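Local structure of amidase, hydantoinase/carbamoylase family (Burkholderia ambifaria, 5TP4) at residues R59-T64 against E113-L118; K127-V132 against N410-R415; S149-F152 against P157-D160; V191-E196 against R340-L345; L255-I260 against G268-G273. The protein probably hydrolyses N-carbamoyl-L-amino acids, as a two-zinc amidase of the M20 peptidase family that works on carbon-nitrogen bonds other than peptide bonds. All coordinates share one frame; numbering follows the deposited sequence. Where two conformers were deposited one is given.

Contact 1. Residues R59-T64 against E113-L118; sequences RDAGMT and EVVRTL. With EDO (1,2-ethanediol), chain U.
Glu-113 OE2 is gripped by three groups: Thr-117 OG1, one helical turn further on, donates to it over 2.7 Å from above the carboxylate plane, 36° out of it, and Arg-19 and the backbone N of Asp-16 also bind it. This buried cluster ties one flank of helix 105-121, while the flank that carries Val-115 faces segment 59-64. There Met-63 and Val-115 reach toward each other tip to tip. In one of its two modelled conformers Met-63 starts with CG anti to its carbonyl carbon (chi1 -53°), continues extended and bends at the sulfur, which sets CE 3.6 Å from Val-115 CG2. SD lies against both branches of the valine and is slightly nearer the other one, with 3.9 Å from SD to Val-115 CG1. Ala-61 adds a looser touch, its CB 4.2 Å from Val-115 CG1 and 4.4 Å from Arg-116 CG. The arginine goes on to a cation-pi contact with Trp-57, and Ala-61 O is bonded by Asn-119 ND2. Ala-61 is the first residue to leave helical angles, and Gly-62 follows with positive phi (88°). Its N bonds back to Arg-59 O at 2.9 Å, and Met-63 N reaches the carbonyl one residue earlier: a Schellman motif, which ends helix 45-60 and leads the chain through Met-63 into strand 64-67.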
# COMPACT_ATOMS: atom_id res chain seq x y z
N ARG B 59 32.77 3.14 38.40
CA ARG B 59 33.61 3.71 39.45
C ARG B 59 33.78 2.74 40.60
O ARG B 59 34.87 2.66 41.19
CB ARG B 59 33.02 5.03 39.93
CG ARG B 59 33.02 6.11 38.85
CD ARG B 59 32.68 7.48 39.48
NE ARG B 59 32.25 8.44 38.46
CZ ARG B 59 30.97 8.64 38.15
NH1 ARG B 59 30.03 7.99 38.81
NH2 ARG B 59 30.64 9.50 37.19
N ASP B 60 32.73 1.98 40.93
CA ASP B 60 32.85 0.95 41.96
C ASP B 60 33.81 -0.16 41.55
O ASP B 60 34.35 -0.84 42.41
CB ASP B 60 31.47 0.32 42.27
CG ASP B 60 30.50 1.30 42.94
OD1 ASP B 60 30.95 2.29 43.57
OD2 ASP B 60 29.27 1.06 42.83
N ALA B 61 34.02 -0.34 40.25
CA ALA B 61 34.99 -1.29 39.72
C ALA B 61 36.37 -0.65 39.52
O ALA B 61 37.23 -1.22 38.84
CB ALA B 61 34.49 -1.88 38.40
N GLY B 62 36.57 0.54 40.07
CA GLY B 62 37.89 1.14 40.08
C GLY B 62 38.22 1.96 38.86
O GLY B 62 39.36 2.40 38.72
N MET B 63 37.25 2.20 37.99
CA MET B 63 37.45 2.93 36.75
C MET B 63 37.23 4.43 36.95
O MET B 63 36.55 4.86 37.89
CB MET B 63 36.48 2.42 35.69
CG MET B 63 36.54 0.89 35.49
SD MET B 63 35.43 0.35 34.20
CE MET B 63 36.51 0.43 32.77
N THR B 64 37.79 5.23 36.05
CA THR B 64 37.46 6.64 35.97
C THR B 64 36.51 6.84 34.79
O THR B 64 36.60 6.12 33.78
CB THR B 64 38.70 7.53 35.83
OG1 THR B 64 39.44 7.15 34.67
CG2 THR B 64 39.59 7.38 37.05
N GLU B 113 31.43 -6.30 32.85
CA GLU B 113 31.74 -7.58 33.47
C GLU B 113 33.16 -8.01 33.13
O GLU B 113 33.84 -8.62 33.96
CB GLU B 113 30.70 -8.64 33.05
CG GLU B 113 31.04 -10.10 33.46
CD GLU B 113 31.23 -10.26 34.96
OE1 GLU B 113 30.55 -9.54 35.73
OE2 GLU B 113 32.05 -11.13 35.37
N VAL B 114 33.64 -7.70 31.92
CA VAL B 114 35.05 -7.93 31.61
C VAL B 114 35.95 -7.29 32.66
O VAL B 114 36.87 -7.92 33.20
CB VAL B 114 35.38 -7.41 30.20
CG1 VAL B 114 36.89 -7.34 29.98
CG2 VAL B 114 34.74 -8.36 29.17
N VAL B 115 35.69 -6.03 32.98
CA VAL B 115 36.51 -5.34 33.97
C VAL B 115 36.36 -5.97 35.35
O VAL B 115 37.35 -6.19 36.05
CB VAL B 115 36.18 -3.85 33.98
CG1 VAL B 115 36.84 -3.15 35.21
CG2 VAL B 115 36.69 -3.21 32.66
N ARG B 116 35.13 -6.30 35.75
CA ARG B 116 34.93 -6.89 37.07
C ARG B 116 35.66 -8.22 37.18
O ARG B 116 36.23 -8.55 38.23
CB ARG B 116 33.45 -7.10 37.36
CG ARG B 116 32.68 -5.80 37.57
CD ARG B 116 31.16 -6.08 37.64
NE ARG B 116 30.45 -4.94 38.21
CZ ARG B 116 29.14 -4.92 38.40
NH1 ARG B 116 28.40 -5.96 38.02
NH2 ARG B 116 28.56 -3.87 38.99
N THR B 117 35.67 -8.98 36.08
CA THR B 117 36.42 -10.23 36.05
C THR B 117 37.93 -10.00 36.13
O THR B 117 38.63 -10.67 36.89
CB THR B 117 36.00 -11.02 34.80
OG1 THR B 117 34.71 -11.62 35.06
CG2 THR B 117 37.01 -12.12 34.45
N LEU B 118 38.45 -9.02 35.39
CA LEU B 118 39.87 -8.71 35.50
C LEU B 118 40.24 -8.26 36.91
O LEU B 118 41.30 -8.63 37.42
CB LEU B 118 40.26 -7.62 34.49
CG LEU B 118 40.08 -8.04 33.03
CD1 LEU B 118 40.53 -6.92 32.13
CD2 LEU B 118 40.86 -9.36 32.69
C1 EDO U . 42.35 2.33 37.19
O1 EDO U . 41.67 1.16 36.70
C2 EDO U . 41.65 3.55 36.63
O2 EDO U . 42.16 3.74 35.31

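Contact 2. Residues K127-V132 against N410-R415; sequences KPLEIV and NAVLAR. With EDO (1,2-ethanediol), chain S.
Helix 398-416 packs on the central mixed sheet of this M20 enzyme, and here it meets the start of strand 129-133. Leu-129 and Val-412 make the apolar part of the contact. Val-412 offers one branch: its CG1, placed anti to the backbone N (chi1 163°), lies 3.7 Å from Leu-129 CD2 and 4.1 Å from Leu-129 CD1, so the fork of the leucine closes on a single methyl at a slant. Ile-89 of the adjacent strand 87-91 and Phe-195 of strand 193-199 also pack on Val-412.

Nearer the surface the chemistry changes. Lys-127 CD passes 4.3 Å from Arg-415 O, and one water joins the two residues, accepting from Lys-127 NZ at 2.9 Å and donating to Arg-415 O at 2.7 Å. Asp-192 draws both cations, Arg-415 NE in a salt bridge and Lys-127 NZ in a long, weak ion pair. The contact is thus apolar at Leu-129 and Val-412, polar and water-bridged at Lys-127 and Arg-415, where the charge of the shared carboxylate is probably largely balanced by the two cations.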
# COMPACT_ATOMS: atom_id res chain seq x y z
N LYS B 127 47.99 -2.74 27.28
CA LYS B 127 47.25 -1.60 26.79
C LYS B 127 46.08 -1.33 27.72
O LYS B 127 45.50 -2.26 28.29
CB LYS B 127 46.71 -1.86 25.39
CG LYS B 127 47.77 -2.25 24.41
CD LYS B 127 47.24 -2.12 23.02
CE LYS B 127 48.37 -1.76 22.06
NZ LYS B 127 49.17 -2.96 21.74
N PRO B 128 45.71 -0.07 27.90
CA PRO B 128 44.52 0.24 28.70
C PRO B 128 43.24 -0.27 28.04
O PRO B 128 43.18 -0.49 26.83
CB PRO B 128 44.53 1.77 28.78
CG PRO B 128 45.29 2.19 27.52
CD PRO B 128 46.36 1.15 27.36
N LEU B 129 42.21 -0.47 28.87
CA LEU B 129 40.87 -0.79 28.41
C LEU B 129 39.95 0.40 28.64
O LEU B 129 40.10 1.12 29.63
CB LEU B 129 40.28 -2.01 29.16
CG LEU B 129 41.05 -3.33 29.12
CD1 LEU B 129 40.16 -4.49 29.66
CD2 LEU B 129 41.45 -3.61 27.72
N GLU B 130 39.00 0.59 27.73
CA GLU B 130 37.94 1.56 27.97
C GLU B 130 36.63 0.92 27.56
O GLU B 130 36.58 0.12 26.62
CB GLU B 130 38.17 2.86 27.20
CG GLU B 130 39.32 3.69 27.82
CD GLU B 130 39.55 5.02 27.12
OE1 GLU B 130 38.64 5.47 26.40
OE2 GLU B 130 40.63 5.62 27.30
N ILE B 131 35.57 1.24 28.30
CA ILE B 131 34.23 0.83 27.93
C ILE B 131 33.50 2.10 27.52
O ILE B 131 33.65 3.14 28.17
CB ILE B 131 33.48 0.15 29.10
CG1 ILE B 131 34.31 -0.93 29.76
CG2 ILE B 131 32.16 -0.42 28.63
CD1 ILE B 131 33.70 -1.21 31.13
N VAL B 132 32.72 2.03 26.43
CA VAL B 132 32.02 3.21 25.94
C VAL B 132 30.54 2.89 25.67
O VAL B 132 30.19 1.81 25.18
CB VAL B 132 32.72 3.80 24.69
CG1 VAL B 132 32.84 2.77 23.56
CG2 VAL B 132 32.02 5.06 24.21
N ASN B 410 38.21 -12.81 26.23
CA ASN B 410 39.49 -13.39 25.86
C ASN B 410 40.01 -12.81 24.57
O ASN B 410 41.24 -12.75 24.38
CB ASN B 410 39.37 -14.91 25.80
CG ASN B 410 39.47 -15.54 27.17
OD1 ASN B 410 40.57 -15.83 27.63
ND2 ASN B 410 38.32 -15.69 27.86
N ALA B 411 39.14 -12.36 23.68
CA ALA B 411 39.63 -11.62 22.51
C ALA B 411 40.22 -10.27 22.94
O ALA B 411 41.30 -9.88 22.45
CB ALA B 411 38.52 -11.40 21.49
N VAL B 412 39.56 -9.57 23.86
CA VAL B 412 40.09 -8.28 24.33
C VAL B 412 41.42 -8.48 25.04
O VAL B 412 42.36 -7.70 24.83
CB VAL B 412 39.06 -7.57 25.22
CG1 VAL B 412 39.72 -6.43 26.08
CG2 VAL B 412 37.87 -7.04 24.37
N LEU B 413 41.54 -9.52 25.89
CA LEU B 413 42.81 -9.76 26.58
C LEU B 413 43.92 -10.11 25.61
O LEU B 413 45.07 -9.69 25.80
CB LEU B 413 42.66 -10.88 27.60
CG LEU B 413 41.95 -10.48 28.89
CD1 LEU B 413 42.11 -11.58 29.92
CD2 LEU B 413 42.50 -9.17 29.44
N ALA B 414 43.62 -10.90 24.58
CA ALA B 414 44.64 -11.19 23.59
C ALA B 414 45.12 -9.91 22.93
O ALA B 414 46.32 -9.70 22.75
CB ALA B 414 44.11 -12.19 22.55
N ARG B 415 44.18 -9.00 22.63
CA ARG B 415 44.55 -7.76 21.96
C ARG B 415 45.32 -6.83 22.88
O ARG B 415 46.34 -6.25 22.49
CB ARG B 415 43.28 -7.08 21.42
CG ARG B 415 43.58 -5.84 20.59
CD ARG B 415 44.27 -6.19 19.26
NE ARG B 415 44.39 -5.00 18.43
CZ ARG B 415 44.65 -4.98 17.13
NH1 ARG B 415 44.84 -6.10 16.44
NH2 ARG B 415 44.69 -3.80 16.51
C1 EDO S . 39.79 7.59 22.53
O1 EDO S . 41.11 7.79 23.06
C2 EDO S . 39.01 6.72 23.49
O2 EDO S . 38.84 7.44 24.72
O HOH W 1 47.21 -4.70 20.48

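Contact 3. Residues S149-F152 against P157-D160; sequences SAVF and PLDD
Val-151 lays its CG1 branch over the start of the next helix, against both the backbone and the side chain of Leu-158. The two residues belong to a tight helix-loop-helix: helix 147-153 ends, a few residues turn the chain, and helix 158-163 sets off with Pro-157 at its N-cap position. Val-151 CG1 stands anti to its own backbone N (chi1 174°), which directs this methyl at the second helix. It lies 4.1 Å from Leu-158 CA, and the same CG1 is 4.1 Å from Leu-158 CD1. Leu-158 CB, at 4.2 Å from Val-151 CG1, completes the patch, so that one methyl rests on the root of the leucine and on one of its two branches. The two side chains meet at a slant, in loose van der Waals contact with nothing closer than 4.1 Å. The CA atoms of Val-151 and Leu-158 are 5.8 Å apart, and just four residues lie between the two segments.

The first helix also meets helix 367-372 and Trp-134. Ser-149 OG bonds Asp-367 OD1, Phe-152 stacks edge-to-face with Trp-134, and Ala-150 shares a backbone hydrogen bond with Leu-156 in the connection. The valine side chain lies about 12 Å from that of Glu-137, a zinc-binding residue, so the contact is packing outside that site. Pro-157 CB points away from the first helix, and its carbonyl is what comes near: the second branch of the valine, CG2, ends 4.4 Å from Pro-157 O.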
# COMPACT_ATOMS: atom_id res chain seq x y z
N SER B 149 28.98 7.80 17.73
CA SER B 149 30.17 7.20 17.13
C SER B 149 30.52 7.88 15.80
O SER B 149 31.70 8.00 15.48
CB SER B 149 29.97 5.69 16.93
OG SER B 149 28.77 5.43 16.21
N ALA B 150 29.52 8.34 15.04
CA ALA B 150 29.84 9.13 13.84
C ALA B 150 30.61 10.40 14.18
O ALA B 150 31.52 10.80 13.44
CB ALA B 150 28.55 9.49 13.08
N VAL B 151 30.26 11.07 15.29
CA VAL B 151 31.03 12.26 15.69
C VAL B 151 32.43 11.85 16.14
O VAL B 151 33.42 12.48 15.76
CB VAL B 151 30.29 13.06 16.78
CG1 VAL B 151 31.16 14.22 17.31
CG2 VAL B 151 28.99 13.63 16.21
N PHE B 152 32.53 10.77 16.92
CA PHE B 152 33.84 10.28 17.36
C PHE B 152 34.77 9.98 16.18
O PHE B 152 35.97 10.32 16.22
CB PHE B 152 33.65 9.02 18.21
CG PHE B 152 34.94 8.47 18.76
CD1 PHE B 152 35.41 8.87 19.99
CD2 PHE B 152 35.65 7.49 18.05
CE1 PHE B 152 36.60 8.34 20.50
CE2 PHE B 152 36.83 6.95 18.56
CZ PHE B 152 37.30 7.38 19.78
N PRO B 157 30.31 16.10 11.68
CA PRO B 157 30.92 17.19 12.45
C PRO B 157 30.18 17.45 13.75
O PRO B 157 28.95 17.37 13.82
CB PRO B 157 30.84 18.39 11.50
CG PRO B 157 30.66 17.79 10.13
CD PRO B 157 29.87 16.54 10.34
N LEU B 158 30.95 17.80 14.80
CA LEU B 158 30.38 18.03 16.13
C LEU B 158 29.32 19.12 16.12
O LEU B 158 28.26 18.96 16.73
CB LEU B 158 31.49 18.40 17.13
CG LEU B 158 31.04 18.80 18.55
CD1 LEU B 158 30.28 17.68 19.25
CD2 LEU B 158 32.23 19.26 19.40
N ASP B 159 29.58 20.25 15.43
CA ASP B 159 28.59 21.32 15.44
C ASP B 159 27.31 20.91 14.73
O ASP B 159 26.21 21.33 15.13
CB ASP B 159 29.17 22.59 14.81
CG ASP B 159 30.19 23.26 15.71
OD1 ASP B 159 30.19 22.95 16.92
OD2 ASP B 159 30.98 24.08 15.21
N ASP B 160 27.40 20.09 13.67
CA ASP B 160 26.18 19.62 13.03
C ASP B 160 25.39 18.74 13.98
O ASP B 160 24.16 18.87 14.08
CB ASP B 160 26.52 18.88 11.74
CG ASP B 160 27.08 19.81 10.67
OD1 ASP B 160 26.89 21.04 10.78
OD2 ASP B 160 27.71 19.31 9.71

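Contact 4. Residues V191-E196 against R340-L345; sequences VDAYFE and RGCVEL
Phe-195 and Cys-342 both start with the same torsion, chi1 -69°, which puts the ring of one and the sulfur of the other anti to the carbonyl carbon of its own residue and carries them toward each other between strand and helix. Cys-342 SG comes to the phenyl ring obliquely, 4.9 Å from its centroid and 42° off the ring normal, a sulfur-aromatic contact in which the sulfur stands above the ring plane but displaced outward past CZ. Its other neighbour is Ala-193, whose CB is 3.8 Å from SG. The same CZ end of the ring also meets Cys-342 CB, 4.1 Å from Phe-195 CZ, while Cys-342 O sits at the ring edge, near its plane, 3.9 Å from Phe-195 CE2. Leu-345 CD1 meets the same edge, 4.2 Å from Phe-195 CZ. Leu-408 of helix 398-416 packs on the phenylalanine too.

Tyr-194 points away from the helix. Its OH donates to Glu-196 OE2 over 2.7 Å, arriving from above the carboxylate plane, and also bonds Trp-134 NE1; Glu-196 OE1 bonds Ser-91 OG. Strand 193-196 and helix 340-345 run 9.8 Å apart at 45°, a helix laid on the parallel part of a sheet, as in the alpha/beta catalytic domain of M20 enzymes, and the same strand carries the zinc ligand His-198 two residues after Glu-196.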
# COMPACT_ATOMS: atom_id res chain seq x y z
N VAL B 191 42.74 4.84 19.23
CA VAL B 191 42.13 3.59 19.68
C VAL B 191 42.91 2.44 19.05
O VAL B 191 43.11 2.42 17.84
CB VAL B 191 40.64 3.49 19.29
CG1 VAL B 191 40.09 2.14 19.67
CG2 VAL B 191 39.83 4.60 19.96
N ASP B 192 43.36 1.48 19.87
CA ASP B 192 44.08 0.33 19.32
C ASP B 192 43.15 -0.62 18.58
O ASP B 192 43.52 -1.16 17.53
CB ASP B 192 44.79 -0.44 20.42
CG ASP B 192 45.55 -1.64 19.87
OD1 ASP B 192 46.60 -1.45 19.22
OD2 ASP B 192 45.08 -2.77 20.09
N ALA B 193 41.98 -0.88 19.15
CA ALA B 193 41.01 -1.79 18.56
C ALA B 193 39.68 -1.52 19.24
O ALA B 193 39.64 -1.01 20.36
CB ALA B 193 41.39 -3.26 18.73
N TYR B 194 38.60 -1.85 18.53
CA TYR B 194 37.25 -1.65 19.05
C TYR B 194 36.52 -2.98 18.94
O TYR B 194 36.47 -3.58 17.86
CB TYR B 194 36.49 -0.58 18.26
CG TYR B 194 35.05 -0.44 18.68
CD1 TYR B 194 34.72 0.35 19.78
CD2 TYR B 194 34.02 -1.06 17.98
CE1 TYR B 194 33.41 0.49 20.17
CE2 TYR B 194 32.70 -0.93 18.40
CZ TYR B 194 32.42 -0.15 19.49
OH TYR B 194 31.11 0.02 19.91
N PHE B 195 35.96 -3.43 20.06
CA PHE B 195 35.16 -4.65 20.08
C PHE B 195 33.74 -4.34 20.57
O PHE B 195 33.55 -3.56 21.50
CB PHE B 195 35.79 -5.69 21.01
CG PHE B 195 37.10 -6.26 20.52
CD1 PHE B 195 38.30 -5.66 20.86
CD2 PHE B 195 37.11 -7.42 19.75
CE1 PHE B 195 39.50 -6.19 20.43
CE2 PHE B 195 38.30 -7.97 19.31
CZ PHE B 195 39.50 -7.36 19.64
N GLU B 196 32.74 -4.99 19.96
CA GLU B 196 31.36 -4.77 20.39
C GLU B 196 30.65 -6.11 20.43
O GLU B 196 30.62 -6.81 19.42
CB GLU B 196 30.63 -3.81 19.44
CG GLU B 196 29.17 -3.65 19.77
CD GLU B 196 28.57 -2.34 19.27
OE1 GLU B 196 27.35 -2.12 19.48
OE2 GLU B 196 29.31 -1.52 18.68
N ARG B 340 40.47 -8.13 9.83
CA ARG B 340 40.72 -9.57 9.83
C ARG B 340 41.38 -10.03 11.12
O ARG B 340 40.99 -11.06 11.69
CB ARG B 340 41.58 -9.97 8.62
CG ARG B 340 41.73 -11.49 8.51
CD ARG B 340 42.60 -11.99 7.33
NE ARG B 340 43.97 -11.47 7.33
CZ ARG B 340 44.88 -11.67 8.28
NH1 ARG B 340 44.60 -12.38 9.37
NH2 ARG B 340 46.08 -11.14 8.15
N GLY B 341 42.35 -9.27 11.62
CA GLY B 341 43.05 -9.68 12.83
C GLY B 341 42.18 -9.68 14.07
O GLY B 341 42.27 -10.59 14.90
N CYS B 342 41.35 -8.63 14.25
CA CYS B 342 40.45 -8.61 15.41
C CYS B 342 39.37 -9.69 15.28
O CYS B 342 38.98 -10.31 16.29
CB CYS B 342 39.80 -7.23 15.58
SG CYS B 342 41.01 -5.97 16.10
N VAL B 343 38.89 -9.93 14.06
CA VAL B 343 37.90 -10.99 13.85
C VAL B 343 38.50 -12.34 14.20
O VAL B 343 37.85 -13.19 14.84
CB VAL B 343 37.36 -10.97 12.41
CG1 VAL B 343 36.39 -12.12 12.18
CG2 VAL B 343 36.63 -9.65 12.16
N GLU B 344 39.78 -12.54 13.85
CA GLU B 344 40.46 -13.80 14.15
C GLU B 344 40.60 -14.01 15.65
O GLU B 344 40.58 -15.15 16.11
CB GLU B 344 41.83 -13.83 13.46
CG GLU B 344 42.68 -15.05 13.77
CD GLU B 344 44.05 -14.98 13.10
OE1 GLU B 344 44.06 -14.72 11.89
OE2 GLU B 344 45.10 -15.13 13.77
N LEU B 345 40.73 -12.93 16.43
CA LEU B 345 40.79 -13.12 17.89
C LEU B 345 39.47 -13.64 18.42
O LEU B 345 39.43 -14.46 19.35
CB LEU B 345 41.14 -11.80 18.58
CG LEU B 345 42.54 -11.24 18.26
CD1 LEU B 345 42.76 -9.92 18.98
CD2 LEU B 345 43.65 -12.24 18.64

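Contact 5. Residues L255-I260 against G268-G273; sequences LELERI and GLATIG
At the edge of the Arg-259 guanidinium, in its plane, sits a single oxygen, Glu-256 OE1. The arginine takes it side-on with two nitrogens: NH2 is 2.8 Å from Glu-256 OE1 with an N-H...O angle of 156°, and NE is 3.3 Å from the same oxygen with a more bent bond. NH2 meets OE1 nearly along its C-O bond, whereas NE comes from above the carboxylate plane. Arg-316 of helix 300-321 adds a salt bridge to that oxygen, so the side of helix 246-262 facing helix 300-321 carries a small charged network.

The side facing the strand is apolar. Leu-257, with CG anti to its backbone N (chi1 174°), drops onto strand 269-277. Ala-270 CB fits beneath the fork of the leucine, 3.8 Å from Leu-257 CD1 and 3.9 Å from Leu-257 CD2. That second branch also lies 3.9 Å from Ile-272 CG1, the leucine and isoleucine sliding past each other in opposite directions. This is a helix covering one face of a sheet in what is probably the lid, or dimerisation, domain of the M20 fold; Val-293 and Leu-295 of strand 288-297 complete the bed under Leu-257.

The second subunit lies close by. Thr-271, pointing away from the helix, bonds Arg-243 of the other subunit through OG1. Glu-258 OE2 makes a salt bridge to Arg-321 of that subunit, and Leu-255 packs on its counterpart there.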
# COMPACT_ATOMS: atom_id res chain seq x y z
N LEU B 255 8.42 -10.79 -8.64
CA LEU B 255 8.89 -12.16 -8.79
C LEU B 255 10.19 -12.21 -9.60
O LEU B 255 11.02 -13.11 -9.38
CB LEU B 255 7.77 -13.01 -9.41
CG LEU B 255 6.50 -13.14 -8.52
CD1 LEU B 255 5.57 -14.27 -9.00
CD2 LEU B 255 6.84 -13.38 -7.03
N GLU B 256 10.40 -11.24 -10.50
CA GLU B 256 11.72 -11.11 -11.13
C GLU B 256 12.77 -10.79 -10.09
O GLU B 256 13.88 -11.33 -10.13
CB GLU B 256 11.72 -10.01 -12.19
CG GLU B 256 10.83 -10.26 -13.38
CD GLU B 256 11.36 -11.35 -14.31
OE1 GLU B 256 12.59 -11.57 -14.37
OE2 GLU B 256 10.51 -11.97 -14.99
N LEU B 257 12.44 -9.92 -9.15
CA LEU B 257 13.39 -9.60 -8.09
C LEU B 257 13.72 -10.84 -7.27
O LEU B 257 14.89 -11.09 -6.95
CB LEU B 257 12.81 -8.49 -7.21
CG LEU B 257 13.65 -8.16 -5.97
CD1 LEU B 257 15.07 -7.76 -6.43
CD2 LEU B 257 12.99 -7.04 -5.13
N GLU B 258 12.69 -11.62 -6.93
CA GLU B 258 12.93 -12.87 -6.20
C GLU B 258 13.89 -13.78 -6.97
O GLU B 258 14.79 -14.39 -6.37
CB GLU B 258 11.59 -13.57 -5.94
CG GLU B 258 11.64 -14.51 -4.80
CD GLU B 258 10.25 -14.99 -4.42
OE1 GLU B 258 9.37 -15.05 -5.31
OE2 GLU B 258 10.05 -15.26 -3.23
N ARG B 259 13.74 -13.86 -8.29
CA ARG B 259 14.63 -14.71 -9.09
C ARG B 259 16.05 -14.15 -9.11
O ARG B 259 17.02 -14.90 -9.00
CB ARG B 259 14.09 -14.86 -10.51
CG ARG B 259 15.11 -15.47 -11.47
CD ARG B 259 14.73 -15.33 -12.95
NE ARG B 259 14.59 -13.93 -13.35
CZ ARG B 259 15.61 -13.14 -13.68
NH1 ARG B 259 16.84 -13.62 -13.65
NH2 ARG B 259 15.39 -11.88 -14.03
N ILE B 260 16.19 -12.84 -9.27
CA ILE B 260 17.52 -12.22 -9.26
C ILE B 260 18.24 -12.50 -7.94
O ILE B 260 19.42 -12.88 -7.93
CB ILE B 260 17.41 -10.71 -9.55
CG1 ILE B 260 17.00 -10.51 -11.01
CG2 ILE B 260 18.71 -9.97 -9.22
CD1 ILE B 260 16.45 -9.14 -11.31
N GLY B 268 23.12 -12.40 -1.29
CA GLY B 268 22.21 -11.37 -1.76
C GLY B 268 20.87 -11.47 -1.06
O GLY B 268 20.35 -12.57 -0.84
N LEU B 269 20.31 -10.32 -0.70
CA LEU B 269 18.98 -10.23 -0.10
C LEU B 269 18.18 -9.12 -0.78
O LEU B 269 18.75 -8.15 -1.25
CB LEU B 269 19.03 -9.90 1.40
CG LEU B 269 19.93 -10.78 2.26
CD1 LEU B 269 19.99 -10.13 3.65
CD2 LEU B 269 19.43 -12.25 2.32
N ALA B 270 16.86 -9.27 -0.80
CA ALA B 270 16.04 -8.16 -1.26
C ALA B 270 14.68 -8.22 -0.60
O ALA B 270 14.13 -9.30 -0.38
CB ALA B 270 15.86 -8.15 -2.78
N THR B 271 14.14 -7.04 -0.35
CA THR B 271 12.92 -6.89 0.43
C THR B 271 12.11 -5.75 -0.17
O THR B 271 12.63 -4.64 -0.30
CB THR B 271 13.25 -6.54 1.89
OG1 THR B 271 14.26 -7.43 2.40
CG2 THR B 271 11.99 -6.62 2.75
N ILE B 272 10.84 -6.01 -0.47
CA ILE B 272 9.91 -4.95 -0.84
C ILE B 272 9.09 -4.69 0.42
O ILE B 272 8.17 -5.44 0.76
CB ILE B 272 9.05 -5.32 -2.04
CG1 ILE B 272 9.96 -5.48 -3.28
CG2 ILE B 272 7.97 -4.25 -2.25
CD1 ILE B 272 9.20 -6.01 -4.51
N GLY B 273 9.47 -3.64 1.14
CA GLY B 273 8.86 -3.34 2.42
C GLY B 273 7.71 -2.36 2.40
O GLY B 273 6.90 -2.34 3.33

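Contact 2 touches both contact 1 and contact 4, which do not touch each other. Contacts 1 and 2, their centres 12 Å apart, join where Leu-118 CD1 touches Leu-129 CD1 at 3.5 Å and Met-63 CE touches Ile-131 CD1 at 3.6 Å. Contacts 2 and 4 are closer, 9 Å between centres, and meet where Arg-415 NE lies 3.5 Å from Ala-193 CB. Contact 3 brushes contact 4 through Phe-152 CZ and Val-191 CG2, 3.8 Å apart. Contact 5 stands apart, 33 Å from contact 4 centre to centre, near the second subunit. Toward the zinc site, Phe-195 of contact 4 lies about 10 Å from His-198, side chain to side chain.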